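Local coordinates for protein 7,8-dihydro-6-hydroxymethylpterin pyrophosphokinase-dihydropteroate synthase (Plasmodium falciparum, PDB 6JWS) that probably catalyses two consecutive steps of folate biosynthesis, pyrophosphorylation of 6-hydroxymethyl-7,8-dihydropterin by ATP and condensation of the product with 4-aminobenzoate to 7,8-dihydropteroate, at residues N165-V169 with C332-M336; D210-F214 with S317-T323; V527-K531 with I551-L555. The protein carries 1 engineered substitution. All coordinates share one frame. Residue numbers count along the deposited sequence, not the author numbering.

Contact 1 (N165-V169 with C332-M336)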
# COMPACT_ATOMS: atom_id res chain seq x y z
N ASN B 165 -12.04 26.82 12.20
CA ASN B 165 -13.14 26.71 13.13
C ASN B 165 -12.76 25.80 14.29
O ASN B 165 -12.12 24.78 14.09
CB ASN B 165 -14.33 26.03 12.45
CG ASN B 165 -15.62 26.79 12.64
OD1 ASN B 165 -15.76 27.91 12.14
ND2 ASN B 165 -16.56 26.18 13.34
N LEU B 166 -13.28 26.12 15.47
CA LEU B 166 -13.08 25.31 16.65
C LEU B 166 -14.22 25.62 17.61
O LEU B 166 -14.57 26.79 17.77
CB LEU B 166 -11.72 25.72 17.23
CG LEU B 166 -11.46 25.37 18.68
CD1 LEU B 166 -11.25 23.88 18.79
CD2 LEU B 166 -10.23 26.09 19.18
N THR B 167 -14.79 24.59 18.24
CA THR B 167 -15.72 24.79 19.34
C THR B 167 -15.03 24.58 20.69
O THR B 167 -13.96 23.96 20.76
CB THR B 167 -17.01 23.99 19.16
OG1 THR B 167 -16.75 22.58 19.09
CG2 THR B 167 -17.87 24.47 18.00
N VAL B 168 -15.63 25.14 21.75
CA VAL B 168 -15.19 25.02 23.13
C VAL B 168 -16.42 24.95 24.03
O VAL B 168 -17.42 25.60 23.76
CB VAL B 168 -14.22 26.14 23.59
CG1 VAL B 168 -13.19 26.49 22.54
CG2 VAL B 168 -14.95 27.38 24.08
N VAL B 169 -16.33 24.15 25.10
CA VAL B 169 -17.29 24.22 26.19
C VAL B 169 -16.64 24.98 27.35
O VAL B 169 -15.50 24.70 27.72
CB VAL B 169 -17.78 22.82 26.62
CG1 VAL B 169 -18.73 22.90 27.80
CG2 VAL B 169 -18.39 22.02 25.48
N CYS B 332 -17.73 20.11 14.44
CA CYS B 332 -17.05 20.43 15.69
C CYS B 332 -17.80 19.91 16.91
O CYS B 332 -17.18 19.34 17.80
CB CYS B 332 -16.88 21.94 15.85
SG CYS B 332 -15.65 22.64 14.74
N LEU B 333 -19.12 20.12 16.99
CA LEU B 333 -19.91 19.66 18.13
C LEU B 333 -19.86 18.14 18.23
O LEU B 333 -19.95 17.59 19.33
CB LEU B 333 -21.37 20.12 17.98
CG LEU B 333 -21.63 21.63 17.97
CD1 LEU B 333 -23.11 21.93 17.72
CD2 LEU B 333 -21.20 22.28 19.27
N ASN B 334 -19.74 17.46 17.08
CA ASN B 334 -19.76 16.00 17.06
C ASN B 334 -18.53 15.44 17.78
O ASN B 334 -18.56 14.31 18.24
CB ASN B 334 -19.92 15.44 15.64
CG ASN B 334 -19.87 13.92 15.57
OD1 ASN B 334 -20.70 13.23 16.16
ND2 ASN B 334 -18.91 13.39 14.83
N ASP B 335 -17.44 16.22 17.84
CA ASP B 335 -16.21 15.80 18.50
C ASP B 335 -16.39 15.86 20.02
O ASP B 335 -15.85 15.01 20.72
CB ASP B 335 -15.03 16.72 18.19
CG ASP B 335 -14.48 16.63 16.78
OD1 ASP B 335 -14.69 15.59 16.12
OD2 ASP B 335 -13.86 17.60 16.35
N MET B 336 -17.13 16.88 20.49
CA MET B 336 -17.23 17.23 21.91
C MET B 336 -18.42 16.53 22.55
O MET B 336 -18.25 15.90 23.58
CB MET B 336 -17.37 18.74 22.16
CG MET B 336 -16.38 19.61 21.40
SD MET B 336 -16.37 21.29 22.08
CE MET B 336 -18.10 21.74 21.89
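T167, M336 and C332 carry most of this buried contact, in which helix 327-336 of the pyrophosphokinase part lies on strand 163-172, an inner strand of the six-stranded antiparallel sheet. The local axes approach to 8.2 Å at 38°, and the backbones are nearest at T167 and C332, 5.8 Å between CA atoms. T167 points its side chain at the helix: OG1 lies 3.3 Å from C332 CB and 3.2 Å from M336 CE, while CG2 reaches L333 CD2 at 4.2 Å. M336, one turn after C332, bends its thioether back to the strand, with SD 3.9 Å from V168 N and CE 3.6 Å from V169 CG2. C332 covers the other end, its SG 3.9 Å from N165 ND2 and 4.2 Å from L166 CA. L166 and V168 turn away from the helix and meet L38 of helix 30-44, so both faces of the sheet are covered. No hydrogen bond crosses between the two segments; the strand's backbone is tied to strands 16-24 and 46-57. Between these segments the attachment is thus van der Waals packing of T167 against C332 and M336; the helix adds hydrogen bonds to the sheet from D335 to Y53 and Y55 of strand 46-57.

Contact 2 (D210-F214 with S317-T323). With MG (magnesium ion), chain K; ATP (adenosine-5'-triphosphate), chain J.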
# COMPACT_ATOMS: atom_id res chain seq x y z
N ASP B 210 -19.10 32.97 18.47
CA ASP B 210 -20.55 32.80 18.52
C ASP B 210 -20.90 32.00 19.75
O ASP B 210 -20.08 31.23 20.21
CB ASP B 210 -21.06 32.03 17.31
CG ASP B 210 -20.89 32.81 16.02
OD1 ASP B 210 -21.05 34.04 16.08
OD2 ASP B 210 -20.59 32.19 14.98
N ILE B 211 -22.11 32.21 20.28
CA ILE B 211 -22.57 31.35 21.36
C ILE B 211 -23.51 30.33 20.74
O ILE B 211 -24.49 30.72 20.13
CB ILE B 211 -23.27 32.14 22.48
CG1 ILE B 211 -22.43 33.33 22.96
CG2 ILE B 211 -23.66 31.21 23.62
CD1 ILE B 211 -23.10 34.13 24.06
N LEU B 212 -23.19 29.05 20.87
CA LEU B 212 -24.00 28.03 20.23
C LEU B 212 -25.07 27.57 21.22
O LEU B 212 -26.21 27.36 20.86
CB LEU B 212 -23.12 26.87 19.77
CG LEU B 212 -22.03 27.22 18.74
CD1 LEU B 212 -21.07 26.05 18.55
CD2 LEU B 212 -22.64 27.65 17.40
N PHE B 213 -24.66 27.35 22.47
CA PHE B 213 -25.60 26.89 23.46
C PHE B 213 -25.29 27.60 24.77
O PHE B 213 -24.16 28.04 24.99
CB PHE B 213 -25.48 25.38 23.68
CG PHE B 213 -25.90 24.52 22.52
CD1 PHE B 213 -27.24 24.40 22.16
CD2 PHE B 213 -24.95 23.79 21.79
CE1 PHE B 213 -27.62 23.59 21.10
CE2 PHE B 213 -25.34 22.98 20.74
CZ PHE B 213 -26.67 22.88 20.39
N PHE B 214 -26.31 27.71 25.61
CA PHE B 214 -26.15 28.26 26.95
C PHE B 214 -27.18 27.56 27.84
O PHE B 214 -28.38 27.81 27.73
CB PHE B 214 -26.32 29.78 26.93
CG PHE B 214 -25.83 30.49 28.17
CD1 PHE B 214 -26.41 30.27 29.40
CD2 PHE B 214 -24.78 31.39 28.08
CE1 PHE B 214 -25.94 30.92 30.53
CE2 PHE B 214 -24.31 32.04 29.21
CZ PHE B 214 -24.90 31.81 30.43
N SER B 317 -29.73 34.85 19.53
CA SER B 317 -30.36 33.57 19.27
C SER B 317 -29.61 32.46 20.02
O SER B 317 -28.44 32.21 19.75
CB SER B 317 -30.42 33.29 17.78
OG SER B 317 -31.17 32.10 17.54
N ILE B 318 -30.31 31.80 20.95
CA ILE B 318 -29.78 30.61 21.58
C ILE B 318 -30.81 29.50 21.42
O ILE B 318 -31.93 29.63 21.89
CB ILE B 318 -29.45 30.83 23.07
CG1 ILE B 318 -28.57 32.06 23.32
CG2 ILE B 318 -28.85 29.56 23.67
CD1 ILE B 318 -27.11 31.86 23.08
N PRO B 319 -30.45 28.33 20.84
CA PRO B 319 -29.14 28.12 20.21
C PRO B 319 -28.87 29.05 19.03
O PRO B 319 -29.79 29.63 18.47
CB PRO B 319 -29.26 26.68 19.70
CG PRO B 319 -30.22 26.03 20.65
CD PRO B 319 -31.26 27.10 20.87
N HIS B 320 -27.60 29.19 18.67
CA HIS B 320 -27.24 29.97 17.50
C HIS B 320 -28.10 29.52 16.31
O HIS B 320 -28.48 28.35 16.21
CB HIS B 320 -25.73 29.90 17.26
CG HIS B 320 -25.23 30.79 16.19
ND1 HIS B 320 -25.27 30.44 14.85
CD2 HIS B 320 -24.65 32.01 16.24
CE1 HIS B 320 -24.73 31.40 14.13
NE2 HIS B 320 -24.35 32.37 14.95
N VAL B 321 -28.41 30.48 15.44
CA VAL B 321 -29.29 30.29 14.29
C VAL B 321 -28.74 29.16 13.43
O VAL B 321 -29.50 28.39 12.85
CB VAL B 321 -29.42 31.61 13.49
CG1 VAL B 321 -30.06 31.43 12.13
CG2 VAL B 321 -30.17 32.69 14.27
N TYR B 322 -27.41 29.03 13.38
CA TYR B 322 -26.81 28.20 12.35
C TYR B 322 -26.43 26.80 12.85
O TYR B 322 -25.95 25.99 12.07
CB TYR B 322 -25.70 28.98 11.64
CG TYR B 322 -26.22 29.92 10.58
CD1 TYR B 322 -26.40 29.48 9.27
CD2 TYR B 322 -26.56 31.24 10.87
CE1 TYR B 322 -26.89 30.33 8.29
CE2 TYR B 322 -27.06 32.09 9.90
CZ TYR B 322 -27.22 31.63 8.60
OH TYR B 322 -27.68 32.45 7.61
N THR B 323 -26.74 26.50 14.12
CA THR B 323 -26.25 25.30 14.79
C THR B 323 -26.44 24.03 13.97
O THR B 323 -25.57 23.17 13.94
CB THR B 323 -26.87 25.17 16.18
OG1 THR B 323 -26.65 26.43 16.82
CG2 THR B 323 -26.25 24.07 17.01
MG MG K . -20.90 35.32 14.17
PG ATP J . -23.97 35.26 13.58
O1G ATP J . -23.53 34.17 12.62
O2G ATP J . -25.47 35.24 13.85
O3G ATP J . -23.15 35.25 14.85
PB ATP J . -22.80 37.15 11.56
O1B ATP J . -23.37 38.42 11.04
O2B ATP J . -22.56 36.02 10.61
O3B ATP J . -23.69 36.66 12.80
PA ATP J . -21.06 38.23 13.65
O1A ATP J . -20.76 37.21 14.70
O2A ATP J . -20.03 39.28 13.37
O3A ATP J . -21.42 37.47 12.28
O5' ATP J . -22.47 38.94 13.97
C5' ATP J . -23.22 38.48 15.13
C4' ATP J . -24.58 39.11 15.12
O4' ATP J . -25.60 38.10 15.37
C3' ATP J . -24.81 40.19 16.18
O3' ATP J . -25.66 41.20 15.64
C2' ATP J . -25.40 39.39 17.34
O2' ATP J . -26.26 40.11 18.20
C1' ATP J . -26.24 38.35 16.60
N9 ATP J . -26.39 37.10 17.34
C8 ATP J . -27.57 36.46 17.61
N7 ATP J . -27.40 35.35 18.30
C5 ATP J . -26.03 35.25 18.46
C6 ATP J . -25.22 34.28 19.08
N6 ATP J . -25.71 33.20 19.68
N1 ATP J . -23.88 34.47 19.06
C2 ATP J . -23.39 35.57 18.46
N3 ATP J . -24.06 36.54 17.84
C4 ATP J . -25.39 36.32 17.88
O HOH W 1 -21.02 33.53 12.75
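The ATP site of the pyrophosphokinase part is built here, where the edge strand 208-214 meets the end of strand 316-318 and the turn that follows. Both segments read the adenine through their backbones: I211 N donates to ATP N1 (3.1 Å) and S317 N to ATP N7 (2.7 Å), while ATP N6 donates to both I211 O (2.8 Å) and S317 O (2.9 Å). At the phosphate end, D210 OD1 binds magnesium at 2.3 Å beside ATP O3G, ATP O1A and a water; D208 is a further ligand of the metal. H320 NE2 lies 3.1 Å from ATP O1G and 3.6 Å from D210 CG. One hydrogen bond joins the segments directly, H320 N to L212 O (3.2 Å), and P319 CA adds a CA-H...O contact to L212 O at 3.1 Å. L212 and F213 form a classic beta bulge opposite V19, and the peptide before P319 is cis. Beyond it a type I turn runs from H320 to T323, with T323 OG1 donating to H320 O (2.7 Å) and Y322 N to H320 ND1 (3.0 Å). I211 CG2 meets I318 CD1 (3.6 Å) next to the amino group of the adenine; farther from the base, F213 packs CE1 on P319 CG and CZ on T323 CG2 (both 3.6 Å). Recognition of the base thus rests on main-chain donors and acceptors matched to the adenine edge, whereas the side chain of D210 serves the metal that bridges the alpha and gamma phosphates.

Contact 3 (V527-K531 with I551-L555). With PT1 (pteroic acid), chain I; ACT (acetate ion), chain M.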
# COMPACT_ATOMS: atom_id res chain seq x y z
N VAL B 527 2.27 13.99 23.41
CA VAL B 527 2.08 12.62 22.98
C VAL B 527 1.68 11.80 24.21
O VAL B 527 2.36 11.83 25.23
CB VAL B 527 3.35 12.09 22.29
CG1 VAL B 527 3.15 10.68 21.71
CG2 VAL B 527 3.87 13.05 21.21
N LEU B 528 0.56 11.06 24.11
CA LEU B 528 0.17 10.12 25.15
C LEU B 528 0.41 8.71 24.65
O LEU B 528 -0.11 8.30 23.60
CB LEU B 528 -1.31 10.31 25.49
CG LEU B 528 -1.75 11.72 25.88
CD1 LEU B 528 -3.28 11.79 25.95
CD2 LEU B 528 -1.10 12.16 27.20
N MET B 529 1.17 7.94 25.43
CA MET B 529 1.49 6.59 25.02
C MET B 529 0.91 5.58 26.03
O MET B 529 0.88 5.87 27.22
CB MET B 529 3.00 6.40 24.92
CG MET B 529 3.41 5.19 24.12
SD MET B 529 5.15 4.74 24.41
CE MET B 529 4.95 3.80 25.93
N HIS B 530 0.49 4.41 25.54
CA HIS B 530 0.11 3.28 26.37
C HIS B 530 1.31 2.39 26.71
O HIS B 530 2.03 1.93 25.82
CB HIS B 530 -0.93 2.40 25.66
CG HIS B 530 -1.28 1.20 26.49
ND1 HIS B 530 -0.61 -0.00 26.38
CD2 HIS B 530 -2.22 1.02 27.45
CE1 HIS B 530 -1.10 -0.88 27.23
NE2 HIS B 530 -2.09 -0.27 27.92
N LYS B 531 1.48 2.11 28.00
CA LYS B 531 2.36 1.05 28.49
C LYS B 531 1.75 0.45 29.75
O LYS B 531 0.74 0.96 30.26
CB LYS B 531 3.78 1.60 28.74
CG LYS B 531 3.91 2.62 29.85
CD LYS B 531 5.36 2.88 30.31
CE LYS B 531 5.51 3.46 31.72
NZ LYS B 531 4.43 3.07 32.68
N ILE B 551 -6.37 -0.63 24.45
CA ILE B 551 -5.37 0.42 24.29
C ILE B 551 -6.01 1.69 23.74
O ILE B 551 -5.84 2.76 24.31
CB ILE B 551 -4.17 -0.12 23.47
CG1 ILE B 551 -3.32 -1.08 24.31
CG2 ILE B 551 -3.35 1.00 22.87
CD1 ILE B 551 -2.51 -2.05 23.49
N LYS B 552 -6.83 1.56 22.68
CA LYS B 552 -7.62 2.67 22.15
C LYS B 552 -8.47 3.33 23.24
O LYS B 552 -8.47 4.57 23.37
CB LYS B 552 -8.52 2.21 20.99
CG LYS B 552 -9.22 3.34 20.25
CD LYS B 552 -10.23 2.94 19.17
CE LYS B 552 -11.04 4.15 18.75
NZ LYS B 552 -11.65 4.02 17.41
N ASN B 553 -9.24 2.52 23.99
CA ASN B 553 -10.11 3.07 25.03
C ASN B 553 -9.28 3.77 26.11
O ASN B 553 -9.65 4.84 26.57
CB ASN B 553 -11.08 2.04 25.62
CG ASN B 553 -12.17 1.65 24.64
OD1 ASN B 553 -12.63 2.50 23.88
ND2 ASN B 553 -12.56 0.38 24.62
N TYR B 554 -8.13 3.21 26.48
CA TYR B 554 -7.24 3.84 27.44
C TYR B 554 -6.80 5.24 27.00
O TYR B 554 -6.93 6.20 27.76
CB TYR B 554 -6.04 2.92 27.72
CG TYR B 554 -4.96 3.55 28.54
CD1 TYR B 554 -3.94 4.28 27.93
CD2 TYR B 554 -4.92 3.39 29.94
CE1 TYR B 554 -2.93 4.87 28.68
CE2 TYR B 554 -3.88 3.93 30.69
CZ TYR B 554 -2.89 4.66 30.06
OH TYR B 554 -1.88 5.25 30.78
N LEU B 555 -6.30 5.37 25.77
CA LEU B 555 -5.84 6.63 25.19
C LEU B 555 -6.97 7.66 25.10
O LEU B 555 -6.75 8.84 25.39
CB LEU B 555 -5.20 6.34 23.82
CG LEU B 555 -3.90 5.53 23.93
CD1 LEU B 555 -3.38 5.11 22.55
CD2 LEU B 555 -2.83 6.33 24.69
C2 PT1 I . 7.75 4.95 21.71
C3 PT1 I . 9.00 5.07 22.47
C5 PT1 I . 9.21 6.34 23.16
N6 PT1 I . 9.92 4.08 22.55
C7 PT1 I . 7.10 7.13 22.36
N9 PT1 I . 8.26 7.31 23.07
C10 PT1 I . 11.04 4.27 23.30
N11 PT1 I . 6.14 8.13 22.30
C12 PT1 I . 11.23 5.46 23.98
C21 PT1 I . 11.63 -3.29 22.32
O22 PT1 I . 12.60 -3.68 21.62
O1 PT1 I . 7.49 3.81 21.05
N4 PT1 I . 6.87 5.97 21.68
N8 PT1 I . 10.34 6.47 23.89
C13 PT1 I . 12.03 3.14 23.41
N14 PT1 I . 11.43 2.06 24.24
C15 PT1 I . 11.47 0.78 23.80
C16 PT1 I . 10.43 -0.11 24.13
C17 PT1 I . 12.58 0.36 23.01
C18 PT1 I . 10.49 -1.44 23.65
C19 PT1 I . 12.64 -0.98 22.55
C20 PT1 I . 11.58 -1.87 22.85
O23 PT1 I . 10.70 -4.06 22.57
C ACT M . -4.81 -1.71 29.70
O ACT M . -3.55 -1.66 29.85
OXT ACT M . -5.51 -2.70 29.98
CH3 ACT M . -5.53 -0.51 29.09
O HOH W 2 0.62 4.66 29.80
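In the TIM barrel of the dihydropteroate synthase part, the C-terminal end of strand 525-529 and the residues after it pack against helix 547-564, the helix that follows in the beta-alpha repeat. The local axes run at 138° and approach to 9.7 Å. Aromatic contacts centre on H530, which has the most surface covered. Its ring turns an edge to the face of Y554 in a T-shaped stack, centroids 5.1 Å apart and planes at 89°, and I551 CG1 sits 3.6 Å from the H530 ring centroid, over its face, as a CH-pi contact. The apolar pair is L528 CB with L555 CD2 (4.3 Å); the same methyl also touches L528 O at 3.5 Å. No hydrogen bond crosses directly; the polar atoms of H530 look elsewhere: ND1 is hydrogen-bonded to K582, and H530 NE2 donates to O of an acetate (2.8 Å), probably from the crystallisation liquor. M529 has its CA-to-CB bond directed away from the helix, and its SD lies 3.5 Å from PT1 N4 in the pteroate pocket. One water spans the segments: it donates to M529 O at 2.9 Å, accepts from K531 N at 3.2 Å and lies 2.7 Å from Y554 OH.

Contacts 1 and 2 belong to the pyrophosphokinase part and contact 3 to the synthase part. Along the chain, contact 2 is nested within the loop closed by contact 1, and both reach the same antiparallel sheet. Their centres are 13 Å apart and they touch through L212, whose CD1 lies 3.6 Å from T167 CG2 and 3.8 Å from L333 CD2; L333 CD1 also meets T323 CG2 at 3.9 Å. The packing of contact 1 thus runs on into contact 2, which holds the ATP site, though the side chain of N165 stays about 10 Å from the nucleotide. Contact 3, its centre about 34 Å from that of contact 2, supplies V527 and M529 to the separate pteroate pocket.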